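Sensor protein CzcS (Pseudomonas aeruginosa, PDB 5GPO) probably serves as the membrane-bound histidine kinase of a two-component system that responds to zinc, its sensor domain binding the metal. Local coordinates at residues L56-G61 / P119-L124. Sequence-based numbering, arbitrary orientation.
Sequences LDSRSG and PVQVLL
L56 and Q121 form an antiparallel hydrogen-bonded pair, where strand 51-57 ends beside the start of strand 119-127. L56 N donates to Q121 O at 2.9 Å, almost straight at 171°. Q121 N returns a bond to L56 O at 2.8 Å. Both donors lie in the carbonyl plane of their acceptor. L56 O also receives a CA-H...O contact from V120 CA. One residue on, D57 and V120 make a non-hydrogen-bonded pair. Segment 56-61 then turns off, and S58 N bonds to P119 O at 2.8 Å, approaching from above the carbonyl plane.

The two strands are neighbours in a five-stranded antiparallel sheet of order 2-1-5-4-3, consistent with the PAS-like fold of periplasmic sensor domains.

R59 can be followed outward from this turn. Its CB leads to CG, anti to the carbonyl carbon. CG and CD both rest on P119 CG, each at 3.7 Å. The R59 side chain bends at chi3 (-62°) and crosses the proline ring at about a right angle. NE comes next, 3.7 Å from P119 CD, and CZ meets the same atom, which lies over one guanidinium face, offset toward its rim. At the edge, NE and NH2 grip the D57 carboxylate side-on. NE meets OD1 and NH2 meets OD2, both through syn lone pairs. The NH2-OD2 salt bridge is 2.9 Å long. The anti lone pair of OD1 takes R59 N, which makes an Asx turn. The two side-chain bonds fix the rotation of the guanidinium.

On the face of L56 and Q121, L56 CD1 approaches L123 CD1 at 4.3 Å, and helix 75-86 packs there through L81, L82 and L85. Q121 bends at chi2 (-81°), its CG passing S58 OG, and its OE1 is hydrogen-bonded to S111 OG.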
loop_
_atom_site.group_PDB
_atom_site.type_symbol
_atom_site.label_atom_id
_atom_site.label_comp_id
_atom_site.label_asym_id
_atom_site.label_seq_id
_atom_site.Cartn_x
_atom_site.Cartn_y
_atom_site.Cartn_z
ATOM N N LEU B 56 -1.132 -18.561 -1.111
ATOM C CA LEU B 56 -1.111 -19.876 -0.477
ATOM C C LEU B 56 -0.481 -20.883 -1.424
ATOM O O LEU B 56 -0.738 -20.846 -2.629
ATOM C CB LEU B 56 -2.525 -20.369 -0.142
ATOM C CG LEU B 56 -3.511 -19.350 0.421
ATOM C CD1 LEU B 56 -4.857 -20.003 0.663
ATOM C CD2 LEU B 56 -2.953 -18.778 1.687
ATOM N N ASP B 57 0.339 -21.780 -0.869
ATOM C CA ASP B 57 0.758 -22.981 -1.590
ATOM C C ASP B 57 -0.461 -23.833 -1.951
ATOM O O ASP B 57 -1.198 -24.292 -1.067
ATOM C CB ASP B 57 1.745 -23.768 -0.715
ATOM C CG ASP B 57 2.588 -24.776 -1.505
ATOM O OD1 ASP B 57 2.023 -25.615 -2.222
ATOM O OD2 ASP B 57 3.828 -24.737 -1.392
ATOM N N SER B 58 -0.682 -24.031 -3.259
ATOM C CA SER B 58 -1.815 -24.816 -3.734
ATOM C C SER B 58 -1.778 -26.250 -3.223
ATOM O O SER B 58 -2.823 -26.885 -3.096
ATOM C CB SER B 58 -1.844 -24.854 -5.264
ATOM O OG SER B 58 -2.057 -23.567 -5.831
ATOM N N ARG B 59 -0.591 -26.791 -2.982
ATOM C CA ARG B 59 -0.509 -28.214 -2.657
ATOM C C ARG B 59 -0.897 -28.487 -1.214
ATOM O O ARG B 59 -1.538 -29.506 -0.924
ATOM C CB ARG B 59 0.895 -28.720 -2.964
ATOM C CG ARG B 59 1.271 -28.490 -4.414
ATOM C CD ARG B 59 2.766 -28.548 -4.605
ATOM N NE ARG B 59 3.464 -27.506 -3.863
ATOM C CZ ARG B 59 4.783 -27.343 -3.885
ATOM N NH1 ARG B 59 5.531 -28.160 -4.615
ATOM N NH2 ARG B 59 5.355 -26.375 -3.187
ATOM N N SER B 60 -0.556 -27.573 -0.300
ATOM C CA SER B 60 -0.794 -27.764 1.126
ATOM C C SER B 60 -1.889 -26.879 1.705
ATOM O O SER B 60 -2.386 -27.174 2.791
ATOM C CB SER B 60 0.496 -27.504 1.915
ATOM O OG SER B 60 0.921 -26.150 1.793
ATOM N N GLY B 61 -2.282 -25.817 1.018
ATOM C CA GLY B 61 -3.134 -24.825 1.630
ATOM C C GLY B 61 -2.421 -23.866 2.556
ATOM O O GLY B 61 -3.069 -22.975 3.111
ATOM N N PRO B 119 3.110 -23.996 -7.235
ATOM C CA PRO B 119 1.735 -23.632 -7.590
ATOM C C PRO B 119 1.079 -22.928 -6.410
ATOM O O PRO B 119 1.137 -23.411 -5.273
ATOM C CB PRO B 119 1.071 -24.983 -7.892
ATOM C CG PRO B 119 1.824 -25.944 -7.051
ATOM C CD PRO B 119 3.239 -25.436 -6.946
ATOM N N VAL B 120 0.485 -21.764 -6.676
ATOM C CA VAL B 120 -0.057 -20.924 -5.616
ATOM C C VAL B 120 -1.475 -20.494 -5.955
ATOM O O VAL B 120 -1.874 -20.423 -7.126
ATOM C CB VAL B 120 0.824 -19.678 -5.322
ATOM C CG1 VAL B 120 2.202 -20.090 -4.768
ATOM C CG2 VAL B 120 0.939 -18.732 -6.555
ATOM N N GLN B 121 -2.247 -20.221 -4.909
ATOM C CA GLN B 121 -3.543 -19.571 -5.019
ATOM C C GLN B 121 -3.395 -18.159 -4.473
ATOM O O GLN B 121 -2.835 -17.972 -3.387
ATOM C CB GLN B 121 -4.632 -20.315 -4.242
ATOM C CG GLN B 121 -4.765 -21.810 -4.547
ATOM C CD GLN B 121 -5.561 -22.095 -5.809
ATOM O OE1 GLN B 121 -5.704 -21.238 -6.675
ATOM N NE2 GLN B 121 -6.090 -23.311 -5.911
ATOM N N VAL B 122 -3.894 -17.178 -5.222
ATOM C CA VAL B 122 -3.666 -15.762 -4.947
ATOM C C VAL B 122 -5.008 -15.140 -4.615
ATOM O O VAL B 122 -5.939 -15.196 -5.427
ATOM C CB VAL B 122 -3.018 -15.042 -6.140
ATOM C CG1 VAL B 122 -2.893 -13.519 -5.845
ATOM C CG2 VAL B 122 -1.647 -15.657 -6.460
ATOM N N LEU B 123 -5.105 -14.543 -3.436
ATOM C CA LEU B 123 -6.341 -13.942 -2.946
ATOM C C LEU B 123 -6.088 -12.453 -2.736
ATOM O O LEU B 123 -5.397 -12.065 -1.786
ATOM C CB LEU B 123 -6.793 -14.615 -1.649
ATOM C CG LEU B 123 -6.970 -16.132 -1.696
ATOM C CD1 LEU B 123 -7.367 -16.706 -0.323
ATOM C CD2 LEU B 123 -8.010 -16.531 -2.716
ATOM N N LEU B 124 -6.645 -11.620 -3.611
ATOM C CA LEU B 124 -6.461 -10.177 -3.544
ATOM C C LEU B 124 -7.767 -9.507 -3.135
ATOM O O LEU B 124 -8.805 -9.685 -3.789
ATOM C CB LEU B 124 -5.965 -9.636 -4.888
ATOM C CG LEU B 124 -5.773 -8.128 -5.059
ATOM C CD1 LEU B 124 -4.696 -7.571 -4.129
ATOM C CD2 LEU B 124 -5.401 -7.861 -6.528
#